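Long-range contacts in nicastrin (Dictyostelium purpureum, PDB 4R12), which probably serves as an essential subunit of gamma-secretase, the complex that cleaves membrane proteins such as Notch receptors within the membrane: residues A[504-509]-A[530-535]; A[508-513]-A[541-546]; A[520-525]-A[536-541]. All coordinates share one frame; numbering follows the deposited sequence.

Interaction 1: A[504-509]-A[530-535]; sequences LIHRLL and SSLCYS. With CA (calcium ion), chain G.
The guanidinium of R507 is stacked on the phenol ring of Y534, their planes only 9° apart and CZ of R507 3.8 Å from the Y534 ring centroid, a cation-pi contact over the face. The two side chains run antiparallel to each other, R507 reaching from helix to strand and Y534 from strand back to helix. NH2 of R507 rides over the centre of the ring, while OH of Y534 donates to O of R507 at 2.7 Å, on a lone pair in the carbonyl plane. The R507 chain is bent at chi2 (-91°, placing CD) and again at chi3, which lets the guanidinium fold back over the Y534 ring. These side chains bridge helix 500-512 and, nearly perpendicular to it (87° for the short segments), an outer strand of the small three-stranded antiparallel sheet beside the calcium ion. At the edge of the guanidinium, in its plane, O of C533 receives an almost straight bond from NH2 of R507 (2.8 Å) and a weak one from NH1. With NE also bonded to O of L472, the stack and the in-plane bonds together hold the guanidinium against turning. L532 adds an apolar flank, its CB 4.0 Å from NH1 of R507 and its CD1 4.2 Å from CE1 of H506. One residue before L532, O of S531 binds the calcium at 2.5 Å, alongside D525 O and C528 O.

Interaction 2: A[508-513]-A[541-546]; sequences LLYSIT and SNTHLH
The ring of Y510 lies over S541, whose CB stands 3.5 Å from the Y510 ring centroid and only 7° off the ring normal, a CH-pi contact centred on the face. With CG anti to the backbone N (chi1 -171°), the Y510 ring is set over S541. T543 continues the apolar packing: its CB approaches CD2 of the Y510 ring at 3.6 Å, and its methyl CG2 is 4.1 Å from CG of L509.

Among the polar contacts, the Y510 hydroxyl bonds to the backbone O of V539. An alanine in place of Y510 would probably leave V539 O without that donor and open a gap over CB of S541. The other polar contacts gather where the helix ends. OG of S541 donates to O of Y510 at 3.0 Å, in the carbonyl plane and on a lone pair. T513, the first residue to leave the helical conformation, has its OG1 between backbone N and carbonyl carbon (chi1 57°) and donates from it to O of L509 at 2.7 Å; T513 N reaches the same oxygen from the other face of its plane. OG1 of T513 is also 2.8 Å from OG of S541 and 2.9 Å from OG1 of T543, and the OG of S202 hydrogen-bonds with both threonine hydroxyls, so buried hydroxyls cluster at the helix terminus. One water links the main chains, donating to O of T513 and accepting from N of N542.

Strand 542-548 pairs antiparallel with strand 192-203, and helix 234-252 packs beside L509 and T513. A helix end laid on a sheet in this way is consistent with the layered alpha/beta architecture of the aminopeptidase-like part of nicastrin.

Interaction 3: A[520-525]-A[536-541]; sequences TNCTSD and GQCVSS. With CA (calcium ion), chain G.
With chi1 of T520 at 67°, its OG1 stands between the backbone N and the carbonyl carbon, and with chi1 of C538 at -74° its SG is anti to the carbonyl carbon; the two atoms meet at 3.3 Å, OG1 of T520 against SG of C538. CG2 of T520 touches the same sulfur at 3.7 Å. OG1 of T520 also accepts from N of C522 (3.1 Å), closing an ST turn.

Two consecutive amides of this turn converge on a single acceptor. N of T520 meets O of G536 almost head-on at 3.0 Å, and N of N521 reaches that oxygen at 2.9 Å by a more bent bond, so the carbonyl is held from two directions. G536 itself has phi 86°, where a CB would be pressed against the carbonyl oxygen of S535 and brought close to CA of N521. CA of G536 instead makes a CH...O contact with O of C522 at 3.5 Å, and a water donates to O of C522 while accepting weakly from N of G536. SG of C522 packs on O of Q537 at 3.4 Å.

Both cysteines are in disulfides, C522 with C533 and C538 with C528. D525 puts its backbone O on the calcium at 2.4 Å. Strand 536-540 runs between strands 516-522 and 532-534 in the small antiparallel sheet; V539 pairs with L532 through the main chain, and its O receives the hydroxyl of Y510 from helix 500-512.

How the interactions relate
Helix 500-512 supplies the first segment of both interaction 1 and interaction 2, whose centres lie about 7 Å apart and which share L508 and L509. Interactions 1 and 3 are centred about 9 Å apart and meet in the three-stranded sheet 516-522, 536-540, 532-534, each giving a backbone oxygen to the same calcium. Along the chain their segments alternate, whereas interaction 3 is nested within the loop closed by interaction 2; those two, about 14 Å apart, share S541. The chain thus leaves the helix, builds the compact disulfide-linked calcium site, and returns along strand 542-548, which places the site beside helix 500-512 and the strand that pairs with 192-203.

Interaction 1: A[504-509]-A[530-535]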
loop_
_atom_site.group_PDB
_atom_site.type_symbol
_atom_site.label_atom_id
_atom_site.label_comp_id
_atom_site.label_asym_id
_atom_site.label_seq_id
_atom_site.Cartn_x
_atom_site.Cartn_y
_atom_site.Cartn_z
ATOM N N LEU A 504 -6.378 -4.943 -10.528
ATOM C CA LEU A 504 -7.491 -4.001 -10.711
ATOM C C LEU A 504 -7.003 -2.593 -11.054
ATOM O O LEU A 504 -7.494 -1.970 -12.017
ATOM C CB LEU A 504 -8.378 -3.955 -9.460
ATOM C CG LEU A 504 -9.548 -2.962 -9.483
ATOM C CD1 LEU A 504 -10.420 -3.147 -10.733
ATOM C CD2 LEU A 504 -10.403 -3.096 -8.235
ATOM N N ILE A 505 -6.053 -2.069 -10.276
ATOM C CA ILE A 505 -5.501 -0.748 -10.590
ATOM C C ILE A 505 -4.928 -0.743 -12.019
ATOM O O ILE A 505 -5.178 0.179 -12.795
ATOM C CB ILE A 505 -4.413 -0.317 -9.575
ATOM C CG1 ILE A 505 -5.031 -0.048 -8.195
ATOM C CG2 ILE A 505 -3.687 0.921 -10.046
ATOM C CD1 ILE A 505 -3.977 0.180 -7.095
ATOM N N HIS A 506 -4.189 -1.787 -12.372
ATOM C CA HIS A 506 -3.633 -1.894 -13.726
ATOM C C HIS A 506 -4.731 -1.877 -14.814
ATOM O O HIS A 506 -4.680 -1.083 -15.749
ATOM C CB HIS A 506 -2.797 -3.174 -13.840
ATOM C CG HIS A 506 -2.272 -3.440 -15.217
ATOM N ND1 HIS A 506 -2.208 -4.709 -15.750
ATOM C CD2 HIS A 506 -1.759 -2.610 -16.158
ATOM C CE1 HIS A 506 -1.692 -4.648 -16.970
ATOM N NE2 HIS A 506 -1.413 -3.387 -17.238
ATOM N N ARG A 507 -5.708 -2.756 -14.691
ATOM C CA ARG A 507 -6.731 -2.871 -15.736
ATOM C C ARG A 507 -7.617 -1.622 -15.806
ATOM O O ARG A 507 -8.050 -1.214 -16.896
ATOM C CB ARG A 507 -7.586 -4.108 -15.510
ATOM C CG ARG A 507 -6.841 -5.443 -15.507
ATOM C CD ARG A 507 -6.769 -6.092 -16.874
ATOM N NE ARG A 507 -8.089 -6.383 -17.438
ATOM C CZ ARG A 507 -8.277 -6.818 -18.681
ATOM N NH1 ARG A 507 -7.227 -7.003 -19.472
ATOM N NH2 ARG A 507 -9.506 -7.065 -19.138
ATOM N N LEU A 508 -7.878 -1.006 -14.657
ATOM C CA LEU A 508 -8.675 0.215 -14.625
ATOM C C LEU A 508 -7.911 1.400 -15.244
ATOM O O LEU A 508 -8.451 2.119 -16.084
ATOM C CB LEU A 508 -9.101 0.532 -13.183
ATOM C CG LEU A 508 -9.922 1.804 -12.985
ATOM C CD1 LEU A 508 -11.265 1.715 -13.757
ATOM C CD2 LEU A 508 -10.148 2.078 -11.484
ATOM N N LEU A 509 -6.653 1.583 -14.846
ATOM C CA LEU A 509 -5.815 2.662 -15.386
ATOM C C LEU A 509 -5.629 2.492 -16.895
ATOM O O LEU A 509 -5.722 3.456 -17.650
ATOM C CB LEU A 509 -4.443 2.692 -14.696
ATOM C CG LEU A 509 -3.429 3.762 -15.136
ATOM C CD1 LEU A 509 -4.022 5.152 -14.979
ATOM C CD2 LEU A 509 -2.139 3.662 -14.335
ATOM N N SER A 530 -0.374 -6.256 -29.397
ATOM C CA SER A 530 0.022 -5.007 -28.742
ATOM C C SER A 530 -1.150 -4.331 -28.024
ATOM O O SER A 530 -1.286 -3.107 -28.030
ATOM C CB SER A 530 0.631 -4.039 -29.758
ATOM O OG SER A 530 1.545 -4.709 -30.616
ATOM N N SER A 531 -2.004 -5.140 -27.422
ATOM C CA SER A 531 -3.167 -4.611 -26.728
ATOM C C SER A 531 -3.697 -5.659 -25.762
ATOM O O SER A 531 -3.161 -6.767 -25.683
ATOM C CB SER A 531 -4.237 -4.171 -27.733
ATOM O OG SER A 531 -4.414 -5.120 -28.777
ATOM N N LEU A 532 -4.724 -5.296 -24.997
ATOM C CA LEU A 532 -5.292 -6.199 -24.009
ATOM C C LEU A 532 -6.750 -6.465 -24.350
ATOM O O LEU A 532 -7.402 -5.657 -25.006
ATOM C CB LEU A 532 -5.180 -5.615 -22.598
ATOM C CG LEU A 532 -3.765 -5.355 -22.073
ATOM C CD1 LEU A 532 -3.829 -4.825 -20.627
ATOM C CD2 LEU A 532 -2.889 -6.605 -22.182
ATOM N N CYS A 533 -7.258 -7.600 -23.899
ATOM C CA CYS A 533 -8.642 -7.950 -24.159
ATOM C C CYS A 533 -9.575 -7.530 -23.018
ATOM O O CYS A 533 -9.378 -7.894 -21.851
ATOM C CB CYS A 533 -8.764 -9.446 -24.414
ATOM S SG CYS A 533 -10.442 -9.917 -24.877
ATOM N N TYR A 534 -10.590 -6.748 -23.369
ATOM C CA TYR A 534 -11.658 -6.375 -22.452
ATOM C C TYR A 534 -12.996 -6.775 -23.057
ATOM O O TYR A 534 -13.495 -6.078 -23.947
ATOM C CB TYR A 534 -11.672 -4.871 -22.178
ATOM C CG TYR A 534 -10.533 -4.339 -21.340
ATOM C CD1 TYR A 534 -9.260 -4.191 -21.874
ATOM C CD2 TYR A 534 -10.750 -3.936 -20.026
ATOM C CE1 TYR A 534 -8.224 -3.672 -21.110
ATOM C CE2 TYR A 534 -9.728 -3.418 -19.262
ATOM C CZ TYR A 534 -8.470 -3.287 -19.806
ATOM O OH TYR A 534 -7.462 -2.776 -19.034
ATOM N N SER A 535 -13.559 -7.892 -22.603
ATOM C CA SER A 535 -14.922 -8.279 -22.995
ATOM C C SER A 535 -15.131 -8.260 -24.512
ATOM O O SER A 535 -16.093 -7.658 -25.001
ATOM C CB SER A 535 -15.952 -7.347 -22.335
ATOM O OG SER A 535 -15.849 -7.382 -20.924
HETATM CA CA CA G . -1.936 -8.908 -26.143
HETATM O O HOH W 1 -0.025 -7.307 -25.940
HETATM O O HOH W 2 -0.580 -10.494 -27.573
HETATM O O HOH W 3 -1.052 -9.557 -24.087
#

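Interaction 2: A[508-513]-A[541-546]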
loop_
_atom_site.group_PDB
_atom_site.type_symbol
_atom_site.label_atom_id
_atom_site.label_comp_id
_atom_site.label_asym_id
_atom_site.label_seq_id
_atom_site.Cartn_x
_atom_site.Cartn_y
_atom_site.Cartn_z
ATOM N N LEU A 508 -7.878 -1.006 -14.657
ATOM C CA LEU A 508 -8.675 0.215 -14.625
ATOM C C LEU A 508 -7.911 1.400 -15.244
ATOM O O LEU A 508 -8.451 2.119 -16.084
ATOM C CB LEU A 508 -9.101 0.532 -13.183
ATOM C CG LEU A 508 -9.922 1.804 -12.985
ATOM C CD1 LEU A 508 -11.265 1.715 -13.757
ATOM C CD2 LEU A 508 -10.148 2.078 -11.484
ATOM N N LEU A 509 -6.653 1.583 -14.846
ATOM C CA LEU A 509 -5.815 2.662 -15.386
ATOM C C LEU A 509 -5.629 2.492 -16.895
ATOM O O LEU A 509 -5.722 3.456 -17.650
ATOM C CB LEU A 509 -4.443 2.692 -14.696
ATOM C CG LEU A 509 -3.429 3.762 -15.136
ATOM C CD1 LEU A 509 -4.022 5.152 -14.979
ATOM C CD2 LEU A 509 -2.139 3.662 -14.335
ATOM N N TYR A 510 -5.336 1.262 -17.309
ATOM C CA TYR A 510 -5.186 0.933 -18.726
ATOM C C TYR A 510 -6.443 1.352 -19.499
ATOM O O TYR A 510 -6.361 2.002 -20.541
ATOM C CB TYR A 510 -4.920 -0.570 -18.892
ATOM C CG TYR A 510 -4.524 -1.001 -20.294
ATOM C CD1 TYR A 510 -5.481 -1.156 -21.302
ATOM C CD2 TYR A 510 -3.188 -1.260 -20.612
ATOM C CE1 TYR A 510 -5.115 -1.547 -22.586
ATOM C CE2 TYR A 510 -2.813 -1.650 -21.895
ATOM C CZ TYR A 510 -3.780 -1.795 -22.875
ATOM O OH TYR A 510 -3.417 -2.182 -24.147
ATOM N N SER A 511 -7.609 0.996 -18.969
ATOM C CA SER A 511 -8.867 1.297 -19.635
ATOM C C SER A 511 -9.160 2.801 -19.706
ATOM O O SER A 511 -9.564 3.304 -20.756
ATOM C CB SER A 511 -10.021 0.574 -18.923
ATOM O OG SER A 511 -11.252 0.918 -19.523
ATOM N N ILE A 512 -8.951 3.521 -18.601
ATOM C CA ILE A 512 -9.319 4.937 -18.566
ATOM C C ILE A 512 -8.479 5.749 -19.548
ATOM O O ILE A 512 -8.932 6.741 -20.117
ATOM C CB ILE A 512 -9.137 5.527 -17.159
ATOM C CG1 ILE A 512 -10.214 5.005 -16.221
ATOM C CG2 ILE A 512 -9.216 7.050 -17.188
ATOM C CD1 ILE A 512 -9.843 5.370 -14.764
ATOM N N THR A 513 -7.250 5.305 -19.757
ATOM C CA THR A 513 -6.315 6.047 -20.589
ATOM C C THR A 513 -6.230 5.509 -22.021
ATOM O O THR A 513 -5.363 5.916 -22.784
ATOM C CB THR A 513 -4.908 6.027 -19.957
ATOM O OG1 THR A 513 -4.499 4.671 -19.770
ATOM C CG2 THR A 513 -4.910 6.732 -18.586
ATOM N N SER A 541 -3.651 1.032 -24.998
ATOM C CA SER A 541 -3.315 2.069 -24.014
ATOM C C SER A 541 -1.827 2.048 -23.712
ATOM O O SER A 541 -1.229 0.976 -23.602
ATOM C CB SER A 541 -4.104 1.862 -22.715
ATOM O OG SER A 541 -3.773 2.840 -21.740
ATOM N N ASN A 542 -1.245 3.232 -23.544
ATOM C CA ASN A 542 0.160 3.383 -23.166
ATOM C C ASN A 542 0.331 3.253 -21.651
ATOM O O ASN A 542 0.791 4.178 -20.971
ATOM C CB ASN A 542 0.695 4.733 -23.666
ATOM C CG ASN A 542 2.204 4.771 -23.753
ATOM O OD1 ASN A 542 2.870 3.745 -23.656
ATOM N ND2 ASN A 542 2.751 5.960 -23.942
ATOM N N THR A 543 -0.045 2.083 -21.141
ATOM C CA THR A 543 -0.057 1.784 -19.709
ATOM C C THR A 543 0.714 0.496 -19.475
ATOM O O THR A 543 0.537 -0.470 -20.215
ATOM C CB THR A 543 -1.502 1.632 -19.193
ATOM O OG1 THR A 543 -2.204 2.866 -19.387
ATOM C CG2 THR A 543 -1.542 1.244 -17.704
ATOM N N HIS A 544 1.562 0.468 -18.451
ATOM C CA HIS A 544 2.577 -0.580 -18.344
ATOM C C HIS A 544 2.883 -0.968 -16.908
ATOM O O HIS A 544 2.965 -0.112 -16.023
ATOM C CB HIS A 544 3.870 -0.120 -19.042
ATOM C CG HIS A 544 3.640 0.385 -20.433
ATOM N ND1 HIS A 544 3.473 -0.457 -21.511
ATOM C CD2 HIS A 544 3.484 1.643 -20.909
ATOM C CE1 HIS A 544 3.253 0.261 -22.599
ATOM N NE2 HIS A 544 3.257 1.540 -22.260
ATOM N N LEU A 545 3.048 -2.265 -16.687
ATOM C CA LEU A 545 3.561 -2.761 -15.422
ATOM C C LEU A 545 5.077 -2.620 -15.348
ATOM O O LEU A 545 5.759 -2.718 -16.370
ATOM C CB LEU A 545 3.186 -4.234 -15.239
ATOM C CG LEU A 545 1.695 -4.577 -15.216
ATOM C CD1 LEU A 545 1.512 -6.085 -15.357
ATOM C CD2 LEU A 545 1.069 -4.091 -13.922
ATOM N N HIS A 546 5.603 -2.424 -14.143
ATOM C CA HIS A 546 7.051 -2.502 -13.937
ATOM C C HIS A 546 7.396 -3.153 -12.593
ATOM O O HIS A 546 6.725 -2.894 -11.584
ATOM C CB HIS A 546 7.703 -1.120 -14.012
ATOM C CG HIS A 546 9.145 -1.180 -14.405
ATOM N ND1 HIS A 546 9.567 -0.989 -15.704
ATOM C CD2 HIS A 546 10.255 -1.468 -13.686
ATOM C CE1 HIS A 546 10.881 -1.131 -15.762
ATOM N NE2 HIS A 546 11.322 -1.425 -14.551
HETATM O O HOH W 4 -2.742 5.793 -23.533
#

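Interaction 3: A[520-525]-A[536-541]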
loop_
_atom_site.group_PDB
_atom_site.type_symbol
_atom_site.label_atom_id
_atom_site.label_comp_id
_atom_site.label_asym_id
_atom_site.label_seq_id
_atom_site.Cartn_x
_atom_site.Cartn_y
_atom_site.Cartn_z
ATOM N N THR A 520 -13.224 -7.475 -31.608
ATOM C CA THR A 520 -12.491 -8.601 -32.198
ATOM C C THR A 520 -13.011 -9.950 -31.720
ATOM O O THR A 520 -12.631 -10.997 -32.241
ATOM C CB THR A 520 -10.989 -8.525 -31.857
ATOM O OG1 THR A 520 -10.824 -8.732 -30.450
ATOM C CG2 THR A 520 -10.418 -7.159 -32.219
ATOM N N ASN A 521 -13.873 -9.910 -30.708
ATOM C CA ASN A 521 -14.301 -11.115 -30.005
ATOM C C ASN A 521 -13.129 -11.851 -29.361
ATOM O O ASN A 521 -13.175 -13.058 -29.206
ATOM C CB ASN A 521 -15.068 -12.058 -30.948
ATOM C CG ASN A 521 -16.374 -11.451 -31.421
ATOM O OD1 ASN A 521 -17.074 -10.814 -30.636
ATOM N ND2 ASN A 521 -16.694 -11.611 -32.700
ATOM N N CYS A 522 -12.098 -11.117 -28.957
ATOM C CA CYS A 522 -10.990 -11.728 -28.220
ATOM C C CYS A 522 -11.486 -12.366 -26.920
ATOM O O CYS A 522 -12.454 -11.868 -26.319
ATOM C CB CYS A 522 -9.916 -10.690 -27.907
ATOM S SG CYS A 522 -10.514 -9.330 -26.851
ATOM N N THR A 523 -10.846 -13.460 -26.494
ATOM C CA THR A 523 -11.182 -14.067 -25.201
ATOM C C THR A 523 -9.991 -14.076 -24.233
ATOM O O THR A 523 -10.104 -14.549 -23.105
ATOM C CB THR A 523 -11.700 -15.515 -25.354
ATOM O OG1 THR A 523 -10.692 -16.318 -25.972
ATOM C CG2 THR A 523 -12.978 -15.555 -26.198
ATOM N N SER A 524 -8.851 -13.561 -24.668
ATOM C CA SER A 524 -7.719 -13.397 -23.762
ATOM C C SER A 524 -6.773 -12.354 -24.326
ATOM O O SER A 524 -6.828 -12.053 -25.514
ATOM C CB SER A 524 -6.981 -14.719 -23.553
ATOM O OG SER A 524 -6.114 -14.955 -24.643
ATOM N N ASP A 525 -5.907 -11.804 -23.478
ATOM C CA ASP A 525 -4.985 -10.762 -23.911
ATOM C C ASP A 525 -4.092 -11.226 -25.061
ATOM O O ASP A 525 -3.739 -10.428 -25.919
ATOM C CB ASP A 525 -4.116 -10.281 -22.742
ATOM C CG ASP A 525 -4.922 -9.632 -21.637
ATOM O OD1 ASP A 525 -6.034 -9.110 -21.909
ATOM O OD2 ASP A 525 -4.443 -9.630 -20.484
ATOM N N GLY A 536 -14.210 -8.869 -25.254
ATOM C CA GLY A 536 -14.315 -8.937 -26.705
ATOM C C GLY A 536 -13.751 -7.753 -27.477
ATOM O O GLY A 536 -13.783 -7.746 -28.714
ATOM N N GLN A 537 -13.263 -6.744 -26.763
ATOM C CA GLN A 537 -12.565 -5.629 -27.392
ATOM C C GLN A 537 -11.063 -5.755 -27.194
ATOM O O GLN A 537 -10.612 -6.063 -26.086
ATOM C CB GLN A 537 -13.030 -4.288 -26.816
ATOM C CG GLN A 537 -14.536 -4.052 -26.872
ATOM C CD GLN A 537 -15.003 -3.603 -28.239
ATOM O OE1 GLN A 537 -15.914 -4.188 -28.802
ATOM N NE2 GLN A 537 -14.375 -2.563 -28.781
ATOM N N CYS A 538 -10.295 -5.516 -28.259
ATOM C CA CYS A 538 -8.856 -5.277 -28.112
ATOM C C CYS A 538 -8.639 -3.796 -27.838
ATOM O O CYS A 538 -8.997 -2.947 -28.656
ATOM C CB CYS A 538 -8.081 -5.727 -29.357
ATOM S SG CYS A 538 -7.956 -7.524 -29.460
ATOM N N VAL A 539 -8.102 -3.489 -26.662
ATOM C CA VAL A 539 -7.995 -2.109 -26.204
ATOM C C VAL A 539 -6.534 -1.688 -26.166
ATOM O O VAL A 539 -5.675 -2.412 -25.660
ATOM C CB VAL A 539 -8.637 -1.929 -24.808
ATOM C CG1 VAL A 539 -8.545 -0.483 -24.343
ATOM C CG2 VAL A 539 -10.093 -2.402 -24.834
ATOM N N SER A 540 -6.258 -0.512 -26.714
ATOM C CA SER A 540 -4.889 -0.021 -26.783
ATOM C C SER A 540 -4.699 1.126 -25.802
ATOM O O SER A 540 -5.486 2.064 -25.781
ATOM C CB SER A 540 -4.559 0.427 -28.202
ATOM O OG SER A 540 -4.648 -0.666 -29.100
ATOM N N SER A 541 -3.651 1.032 -24.998
ATOM C CA SER A 541 -3.315 2.069 -24.014
ATOM C C SER A 541 -1.827 2.048 -23.712
ATOM O O SER A 541 -1.229 0.976 -23.602
ATOM C CB SER A 541 -4.104 1.862 -22.715
ATOM O OG SER A 541 -3.773 2.840 -21.740
HETATM CA CA CA G . -1.936 -8.908 -26.143
HETATM O O HOH W 5 -13.446 -11.273 -23.531
HETATM O O HOH W 2 -0.580 -10.494 -27.573
HETATM O O HOH W 1 -0.025 -7.307 -25.940
HETATM O O HOH W 3 -1.052 -9.557 -24.087
#